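Local coordinates for oligopeptide-binding protein appA (Bacillus subtilis, PDB 1XOC) that binds oligopeptides outside the cell and delivers them to an ABC permease that imports them, serving sporulation and genetic competence, at residues D236-K248 with N491-K503. Sequence-based numbering, arbitrary orientation.
Sequences DINFFNVPATDYK and NHMAMPENLEGYK. With ZN (zinc ion), chain E.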
ATOM      1  N   ASP A 236     -24.304   3.457 -12.041  1.00 32.64           N
ATOM      2  CA  ASP A 236     -23.432   4.603 -12.270  1.00 32.75           C
ATOM      3  C   ASP A 236     -21.943   4.241 -12.120  1.00 31.99           C
ATOM      4  O   ASP A 236     -21.086   4.908 -12.681  1.00 31.94           O
ATOM      5  CB  ASP A 236     -23.829   5.747 -11.336  1.00 33.46           C
ATOM      6  CG  ASP A 236     -25.207   6.290 -11.654  1.00 36.99           C
ATOM      7  OD1 ASP A 236     -25.441   6.551 -12.847  1.00 38.79           O
ATOM      8  OD2 ASP A 236     -26.053   6.410 -10.732  1.00 41.61           O
ATOM      9  N   ILE A 237     -21.655   3.204 -11.327  1.00 30.41           N
ATOM     10  CA  ILE A 237     -20.370   2.522 -11.366  1.00 29.97           C
ATOM     11  C   ILE A 237     -20.677   1.048 -11.567  1.00 29.23           C
ATOM     12  O   ILE A 237     -21.791   0.586 -11.278  1.00 28.12           O
ATOM     13  CB  ILE A 237     -19.510   2.739 -10.085  1.00 30.55           C
ATOM     14  CG1 ILE A 237     -20.150   2.156  -8.829  1.00 29.12           C
ATOM     15  CG2 ILE A 237     -19.237   4.237  -9.885  1.00 28.95           C
ATOM     16  CD1 ILE A 237     -19.282   2.249  -7.570  1.00 30.74           C
ATOM     17  N   ASN A 238     -19.680   0.310 -12.055  1.00 28.90           N
ATOM     18  CA  ASN A 238     -19.869  -1.109 -12.303  1.00 29.35           C
ATOM     19  C   ASN A 238     -18.746  -1.986 -11.799  1.00 29.46           C
ATOM     20  O   ASN A 238     -18.735  -3.197 -12.095  1.00 28.92           O
ATOM     21  CB  ASN A 238     -20.174  -1.364 -13.788  1.00 30.22           C
ATOM     22  CG  ASN A 238     -19.113  -0.842 -14.717  1.00 30.52           C
ATOM     23  OD1 ASN A 238     -17.977  -0.656 -14.351  1.00 32.16           O
ATOM     24  ND2 ASN A 238     -19.488  -0.632 -15.968  1.00 34.99           N
ATOM     25  N   PHE A 239     -17.828  -1.427 -11.004  1.00 29.49           N
ATOM     26  CA  PHE A 239     -16.754  -2.206 -10.381  1.00 29.14           C
ATOM     27  C   PHE A 239     -16.409  -1.552  -9.047  1.00 29.92           C
ATOM     28  O   PHE A 239     -16.149  -0.340  -9.002  1.00 28.72           O
ATOM     29  CB  PHE A 239     -15.539  -2.262 -11.307  1.00 29.60           C
ATOM     30  CG  PHE A 239     -14.486  -3.264 -10.888  1.00 30.19           C
ATOM     31  CD1 PHE A 239     -13.543  -2.936  -9.903  1.00 31.20           C
ATOM     32  CD2 PHE A 239     -14.442  -4.541 -11.453  1.00 30.27           C
ATOM     33  CE1 PHE A 239     -12.568  -3.837  -9.519  1.00 31.38           C
ATOM     34  CE2 PHE A 239     -13.476  -5.488 -11.057  1.00 30.18           C
ATOM     35  CZ  PHE A 239     -12.548  -5.148 -10.069  1.00 29.99           C
ATOM     36  N   PHE A 240     -16.439  -2.325  -7.958  1.00 29.74           N
ATOM     37  CA  PHE A 240     -16.283  -1.741  -6.622  1.00 29.71           C
ATOM     38  C   PHE A 240     -15.961  -2.816  -5.601  1.00 29.99           C
ATOM     39  O   PHE A 240     -16.517  -3.909  -5.667  1.00 29.27           O
ATOM     40  CB  PHE A 240     -17.570  -0.985  -6.215  1.00 29.99           C
ATOM     41  CG  PHE A 240     -17.415  -0.175  -4.964  1.00 29.78           C
ATOM     42  CD1 PHE A 240     -16.425   0.773  -4.880  1.00 30.61           C
ATOM     43  CD2 PHE A 240     -18.188  -0.416  -3.856  1.00 30.15           C
ATOM     44  CE1 PHE A 240     -16.262   1.512  -3.707  1.00 32.99           C
ATOM     45  CE2 PHE A 240     -17.999   0.318  -2.659  1.00 30.19           C
ATOM     46  CZ  PHE A 240     -17.051   1.255  -2.602  1.00 29.00           C
ATOM     47  N   ASN A 241     -15.106  -2.473  -4.621  1.00 30.32           N
ATOM     48  CA  ASN A 241     -14.833  -3.306  -3.450  1.00 30.37           C
ATOM     49  C   ASN A 241     -15.885  -3.036  -2.395  1.00 30.79           C
ATOM     50  O   ASN A 241     -15.804  -2.048  -1.647  1.00 30.12           O
ATOM     51  CB  ASN A 241     -13.440  -2.984  -2.905  1.00 31.27           C
ATOM     52  CG  ASN A 241     -12.967  -3.978  -1.830  1.00 32.87           C
ATOM     53  OD1 ASN A 241     -13.700  -4.879  -1.390  1.00 32.87           O
ATOM     54  ND2 ASN A 241     -11.716  -3.795  -1.411  1.00 39.32           N
ATOM     55  N   VAL A 242     -16.902  -3.874  -2.367  1.00 29.56           N
ATOM     56  CA  VAL A 242     -18.038  -3.691  -1.482  1.00 30.53           C
ATOM     57  C   VAL A 242     -17.669  -4.002  -0.037  1.00 30.95           C
ATOM     58  O   VAL A 242     -17.162  -5.094   0.250  1.00 30.08           O
ATOM     59  CB  VAL A 242     -19.197  -4.647  -1.885  1.00 30.43           C
ATOM     60  CG1 VAL A 242     -20.377  -4.501  -0.951  1.00 32.69           C
ATOM     61  CG2 VAL A 242     -19.572  -4.412  -3.340  1.00 32.79           C
ATOM     62  N   PRO A 243     -17.971  -3.090   0.897  1.00 31.86           N
ATOM     63  CA  PRO A 243     -17.777  -3.424   2.320  1.00 31.54           C
ATOM     64  C   PRO A 243     -18.517  -4.694   2.723  1.00 31.57           C
ATOM     65  O   PRO A 243     -19.634  -4.928   2.274  1.00 31.15           O
ATOM     66  CB  PRO A 243     -18.411  -2.227   3.044  1.00 32.37           C
ATOM     67  CG  PRO A 243     -18.287  -1.103   2.087  1.00 32.59           C
ATOM     68  CD  PRO A 243     -18.488  -1.716   0.728  1.00 31.95           C
ATOM     69  N   ALA A 244     -17.928  -5.492   3.610  1.00 32.23           N
ATOM     70  CA  ALA A 244     -18.562  -6.762   4.018  1.00 32.63           C
ATOM     71  C   ALA A 244     -19.980  -6.615   4.551  1.00 33.37           C
ATOM     72  O   ALA A 244     -20.835  -7.476   4.313  1.00 34.32           O
ATOM     73  CB  ALA A 244     -17.718  -7.470   5.059  1.00 32.91           C
ATOM     74  N   THR A 245     -20.238  -5.535   5.288  1.00 33.29           N
ATOM     75  CA  THR A 245     -21.543  -5.292   5.857  1.00 33.87           C
ATOM     76  C   THR A 245     -22.619  -5.090   4.787  1.00 33.40           C
ATOM     77  O   THR A 245     -23.794  -5.302   5.058  1.00 33.93           O
ATOM     78  CB  THR A 245     -21.526  -4.077   6.828  1.00 34.22           C
ATOM     79  OG1 THR A 245     -20.988  -2.938   6.168  1.00 36.02           O
ATOM     80  CG2 THR A 245     -20.655  -4.363   8.039  1.00 35.72           C
ATOM     81  N   ASP A 246     -22.208  -4.714   3.574  1.00 33.00           N
ATOM     82  CA  ASP A 246     -23.138  -4.510   2.464  1.00 33.23           C
ATOM     83  C   ASP A 246     -23.210  -5.693   1.482  1.00 32.72           C
ATOM     84  O   ASP A 246     -23.851  -5.578   0.437  1.00 32.59           O
ATOM     85  CB  ASP A 246     -22.747  -3.248   1.692  1.00 33.67           C
ATOM     86  CG  ASP A 246     -22.892  -1.988   2.523  1.00 36.65           C
ATOM     87  OD1 ASP A 246     -21.940  -1.193   2.564  1.00 40.20           O
ATOM     88  OD2 ASP A 246     -23.962  -1.799   3.130  1.00 42.03           O
ATOM     89  N   TYR A 247     -22.556  -6.813   1.800  1.00 31.79           N
ATOM     90  CA  TYR A 247     -22.513  -7.952   0.883  1.00 31.99           C
ATOM     91  C   TYR A 247     -23.912  -8.457   0.499  1.00 31.90           C
ATOM     92  O   TYR A 247     -24.207  -8.642  -0.682  1.00 30.21           O
ATOM     93  CB  TYR A 247     -21.719  -9.112   1.489  1.00 31.89           C
ATOM     94  CG  TYR A 247     -21.495 -10.212   0.486  1.00 30.68           C
ATOM     95  CD1 TYR A 247     -22.499 -11.137   0.205  1.00 29.00           C
ATOM     96  CD2 TYR A 247     -20.304 -10.322  -0.179  1.00 31.60           C
ATOM     97  CE1 TYR A 247     -22.303 -12.143  -0.738  1.00 29.79           C
ATOM     98  CE2 TYR A 247     -20.091 -11.318  -1.121  1.00 31.75           C
ATOM     99  CZ  TYR A 247     -21.097 -12.239  -1.379  1.00 30.50           C
ATOM    100  OH  TYR A 247     -20.905 -13.219  -2.310  1.00 30.69           O
ATOM    101  N   LYS A 248     -24.752  -8.706   1.493  1.00 31.68           N
ATOM    102  CA  LYS A 248     -26.058  -9.295   1.230  1.00 33.45           C
ATOM    103  C   LYS A 248     -26.961  -8.341   0.462  1.00 33.27           C
ATOM    104  O   LYS A 248     -27.817  -8.779  -0.299  1.00 34.18           O
ATOM    105  CB  LYS A 248     -26.707  -9.790   2.505  1.00 34.02           C
ATOM    106  CG  LYS A 248     -25.996 -11.020   3.026  1.00 36.25           C
ATOM    107  CD  LYS A 248     -26.869 -11.848   3.906  1.00 37.34           C
ATOM    108  CE  LYS A 248     -27.105 -11.215   5.271  1.00 40.32           C
ATOM    109  NZ  LYS A 248     -28.013 -12.077   6.084  1.00 41.37           N
ATOM    110  N   ASN A 491     -11.318  -8.760   0.424  1.00 29.87           N
ATOM    111  CA  ASN A 491     -11.896  -7.999  -0.666  1.00 28.87           C
ATOM    112  C   ASN A 491     -13.178  -8.675  -1.153  1.00 28.69           C
ATOM    113  O   ASN A 491     -13.250  -9.918  -1.241  1.00 28.52           O
ATOM    114  CB  ASN A 491     -10.943  -7.928  -1.829  1.00 30.33           C
ATOM    115  CG  ASN A 491      -9.756  -7.058  -1.578  1.00 31.53           C
ATOM    116  OD1 ASN A 491      -9.862  -6.021  -0.941  1.00 36.34           O
ATOM    117  ND2 ASN A 491      -8.605  -7.468  -2.092  1.00 32.11           N
ATOM    118  N   HIS A 492     -14.169  -7.865  -1.507  1.00 28.08           N
ATOM    119  CA  HIS A 492     -15.427  -8.314  -2.090  1.00 28.55           C
ATOM    120  C   HIS A 492     -15.655  -7.535  -3.370  1.00 28.61           C
ATOM    121  O   HIS A 492     -16.267  -6.450  -3.358  1.00 28.45           O
ATOM    122  CB  HIS A 492     -16.578  -8.079  -1.109  1.00 28.59           C
ATOM    123  CG  HIS A 492     -16.386  -8.771   0.204  1.00 27.35           C
ATOM    124  ND1 HIS A 492     -15.672  -8.213   1.233  1.00 29.51           N
ATOM    125  CD2 HIS A 492     -16.789  -9.991   0.647  1.00 27.67           C
ATOM    126  CE1 HIS A 492     -15.654  -9.030   2.268  1.00 30.04           C
ATOM    127  NE2 HIS A 492     -16.317 -10.116   1.938  1.00 26.38           N
ATOM    128  N   MET A 493     -15.130  -8.054  -4.466  1.00 28.48           N
ATOM    129  CA  MET A 493     -15.081  -7.292  -5.705  1.00 28.72           C
ATOM    130  C   MET A 493     -16.329  -7.528  -6.544  1.00 28.57           C
ATOM    131  O   MET A 493     -16.523  -8.621  -7.105  1.00 28.33           O
ATOM    132  CB  MET A 493     -13.819  -7.632  -6.497  1.00 29.79           C
ATOM    133  CG  MET A 493     -12.555  -7.590  -5.655  1.00 31.68           C
ATOM    134  SD  MET A 493     -12.316  -5.998  -4.860  1.00 35.40           S
ATOM    135  CE  MET A 493     -12.313  -4.924  -6.278  1.00 33.16           C
ATOM    136  N   ALA A 494     -17.180  -6.502  -6.610  1.00 27.71           N
ATOM    137  CA  ALA A 494     -18.362  -6.509  -7.469  1.00 27.91           C
ATOM    138  C   ALA A 494     -17.995  -6.055  -8.871  1.00 27.59           C
ATOM    139  O   ALA A 494     -17.269  -5.099  -9.030  1.00 27.41           O
ATOM    140  CB  ALA A 494     -19.407  -5.612  -6.906  1.00 27.67           C
ATOM    141  N   MET A 495     -18.511  -6.774  -9.880  1.00 28.32           N
ATOM    142  CA  MET A 495     -18.163  -6.523 -11.274  1.00 28.88           C
ATOM    143  C   MET A 495     -19.326  -6.967 -12.160  1.00 28.37           C
ATOM    144  O   MET A 495     -20.192  -7.704 -11.717  1.00 28.69           O
ATOM    145  CB  MET A 495     -16.898  -7.279 -11.669  1.00 28.78           C
ATOM    146  CG  MET A 495     -17.057  -8.769 -11.571  1.00 28.56           C
ATOM    147  SD  MET A 495     -15.470  -9.591 -11.630  1.00 30.42           S
ATOM    148  CE  MET A 495     -14.901  -9.240  -9.996  1.00 28.04           C
ATOM    149  N   PRO A 496     -19.339  -6.516 -13.421  1.00 28.92           N
ATOM    150  CA  PRO A 496     -20.436  -6.938 -14.286  1.00 30.37           C
ATOM    151  C   PRO A 496     -20.526  -8.457 -14.423  1.00 30.56           C
ATOM    152  O   PRO A 496     -19.496  -9.128 -14.497  1.00 29.38           O
ATOM    153  CB  PRO A 496     -20.085  -6.279 -15.627  1.00 30.26           C
ATOM    154  CG  PRO A 496     -19.253  -5.118 -15.263  1.00 30.76           C
ATOM    155  CD  PRO A 496     -18.409  -5.646 -14.126  1.00 29.25           C
ATOM    156  N   GLU A 497     -21.737  -9.006 -14.451  1.00 31.16           N
ATOM    157  CA  GLU A 497     -21.877 -10.477 -14.455  1.00 32.54           C
ATOM    158  C   GLU A 497     -21.288 -11.077 -15.730  1.00 31.03           C
ATOM    159  O   GLU A 497     -20.856 -12.237 -15.731  1.00 31.79           O
ATOM    160  CB  GLU A 497     -23.316 -10.928 -14.218  1.00 33.57           C
ATOM    161  CG  GLU A 497     -24.307 -10.621 -15.311  1.00 37.70           C
ATOM    162  CD  GLU A 497     -25.720 -11.043 -14.922  1.00 38.20           C
ATOM    163  OE1 GLU A 497     -26.676 -10.692 -15.655  1.00 47.62           O
ATOM    164  OE2 GLU A 497     -25.871 -11.742 -13.879  1.00 46.29           O
ATOM    165  N   ASN A 498     -21.223 -10.274 -16.793  1.00 30.94           N
ATOM    166  CA  ASN A 498     -20.650 -10.701 -18.074  1.00 30.63           C
ATOM    167  C   ASN A 498     -19.178 -10.347 -18.258  1.00 30.52           C
ATOM    168  O   ASN A 498     -18.644 -10.474 -19.351  1.00 30.69           O
ATOM    169  CB  ASN A 498     -21.492 -10.162 -19.257  1.00 30.86           C
ATOM    170  CG  ASN A 498     -21.578  -8.655 -19.279  1.00 32.46           C
ATOM    171  OD1 ASN A 498     -21.623  -8.020 -18.235  1.00 34.70           O
ATOM    172  ND2 ASN A 498     -21.618  -8.063 -20.476  1.00 33.72           N
ATOM    173  N   LEU A 499     -18.496  -9.920 -17.190  1.00 29.57           N
ATOM    174  CA  LEU A 499     -17.070  -9.626 -17.281  1.00 29.69           C
ATOM    175  C   LEU A 499     -16.300 -10.931 -17.313  1.00 30.27           C
ATOM    176  O   LEU A 499     -16.438 -11.734 -16.380  1.00 31.61           O
ATOM    177  CB  LEU A 499     -16.594  -8.785 -16.087  1.00 29.84           C
ATOM    178  CG  LEU A 499     -15.176  -8.222 -16.253  1.00 29.36           C
ATOM    179  CD1 LEU A 499     -15.155  -6.998 -17.183  1.00 31.22           C
ATOM    180  CD2 LEU A 499     -14.581  -7.884 -14.912  1.00 31.62           C
ATOM    181  N   GLU A 500     -15.487 -11.127 -18.348  1.00 29.08           N
ATOM    182  CA  GLU A 500     -14.703 -12.342 -18.553  1.00 29.72           C
ATOM    183  C   GLU A 500     -13.235 -11.960 -18.567  1.00 29.44           C
ATOM    184  O   GLU A 500     -12.887 -10.781 -18.702  1.00 30.00           O
ATOM    185  CB  GLU A 500     -15.087 -12.999 -19.878  1.00 29.75           C
ATOM    186  CG  GLU A 500     -16.550 -13.354 -19.996  1.00 32.74           C
ATOM    187  CD  GLU A 500     -17.007 -14.399 -18.975  1.00 39.19           C
ATOM    188  OE1 GLU A 500     -18.229 -14.458 -18.679  1.00 43.91           O
ATOM    189  OE2 GLU A 500     -16.147 -15.150 -18.466  1.00 39.39           O
ATOM    190  N   GLY A 501     -12.373 -12.949 -18.364  1.00 29.90           N
ATOM    191  CA  GLY A 501     -10.943 -12.741 -18.331  1.00 30.46           C
ATOM    192  C   GLY A 501     -10.382 -12.197 -17.036  1.00 29.88           C
ATOM    193  O   GLY A 501      -9.184 -11.925 -16.950  1.00 31.61           O
ATOM    194  N   TYR A 502     -11.252 -12.013 -16.052  1.00 30.26           N
ATOM    195  CA  TYR A 502     -10.858 -11.528 -14.729  1.00 30.29           C
ATOM    196  C   TYR A 502     -10.202 -12.655 -13.888  1.00 30.25           C
ATOM    197  O   TYR A 502     -10.682 -13.782 -13.871  1.00 30.03           O
ATOM    198  CB  TYR A 502     -12.068 -10.905 -14.006  1.00 30.86           C
ATOM    199  CG  TYR A 502     -11.784 -10.563 -12.548  1.00 29.39           C
ATOM    200  CD1 TYR A 502     -11.976 -11.511 -11.545  1.00 31.03           C
ATOM    201  CD2 TYR A 502     -11.317  -9.313 -12.182  1.00 29.74           C
ATOM    202  CE1 TYR A 502     -11.696 -11.211 -10.211  1.00 30.26           C
ATOM    203  CE2 TYR A 502     -11.058  -8.995 -10.869  1.00 28.47           C
ATOM    204  CZ  TYR A 502     -11.249  -9.959  -9.876  1.00 30.23           C
ATOM    205  OH  TYR A 502     -10.979  -9.651  -8.556  1.00 31.38           O
ATOM    206  N   LYS A 503      -9.106 -12.328 -13.210  1.00 31.18           N
ATOM    207  CA  LYS A 503      -8.478 -13.207 -12.229  1.00 31.48           C
ATOM    208  C   LYS A 503      -8.273 -12.382 -10.964  1.00 30.88           C
ATOM    209  O   LYS A 503      -7.828 -11.219 -11.041  1.00 31.36           O
ATOM    210  CB  LYS A 503      -7.115 -13.675 -12.730  1.00 32.60           C
ATOM    211  CG  LYS A 503      -7.157 -14.600 -13.936  1.00 36.16           C
ATOM    212  CD  LYS A 503      -5.726 -14.844 -14.479  1.00 35.89           C
ATOM    213  CE  LYS A 503      -5.684 -15.802 -15.657  1.00 40.78           C
ATOM    214  NZ  LYS A 503      -4.269 -16.288 -15.884  1.00 43.38           N
TER
HETATM  215 ZN    ZN E 523     -16.613 -11.794   3.048  1.00 20.45          ZN
HETATM  216  O   HOH W   1     -14.695  -5.563   1.173  1.00 25.15           O
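Beside the peptide-binding site, the short strand 240-241 pairs antiparallel with the end of strand 483-496, and Phe240 and Ala494 form a hydrogen-bonded pair: Ala494 N reaches Phe240 O at 2.8 Å, and Phe240 N returns to Ala494 O. One step on, Val242 N donates to His492 O, but the opposing His492 N is met by a side chain instead. The amide of Asn241, turned away from its own backbone N (chi1 -170°), reaches toward Asn491 and His492, and OD1 accepts His492 N at 3.0 Å in a nearly straight bond from above the carbonyl plane. Its ND2 makes a weak bond to Asn491 OD1, the two amides being steeply inclined to each other; Asn491 ND2 is held by Tyr504. Replacing Asn241 by alanine would probably leave His492 N without its acceptor, Asn491 OD1 without this weak donor and the shared water with one anchor fewer. That water lies within hydrogen-bonding distance of Asn241 OD1 and Val242 O and accepts from His492 ND1, in the plane of the imidazole. Water at ND1 and zinc at NE2 (2.0 Å), with Asp304 as second protein ligand, together probably fix the ring's rotation; Ala244 lies over one face and Tyr247 CD2 approaches His492 CD2 obliquely at 3.6 Å. Met493, paired with Asn241 without backbone bonds, is bent at chi2 and chi3 and brings CE to 3.4 Å from Phe239 CE1. Asn241 also packs on an aromatic side chain of the bound peptide, an arrangement in keeping with the ligand-binding cleft of family 5 solute-binding proteins.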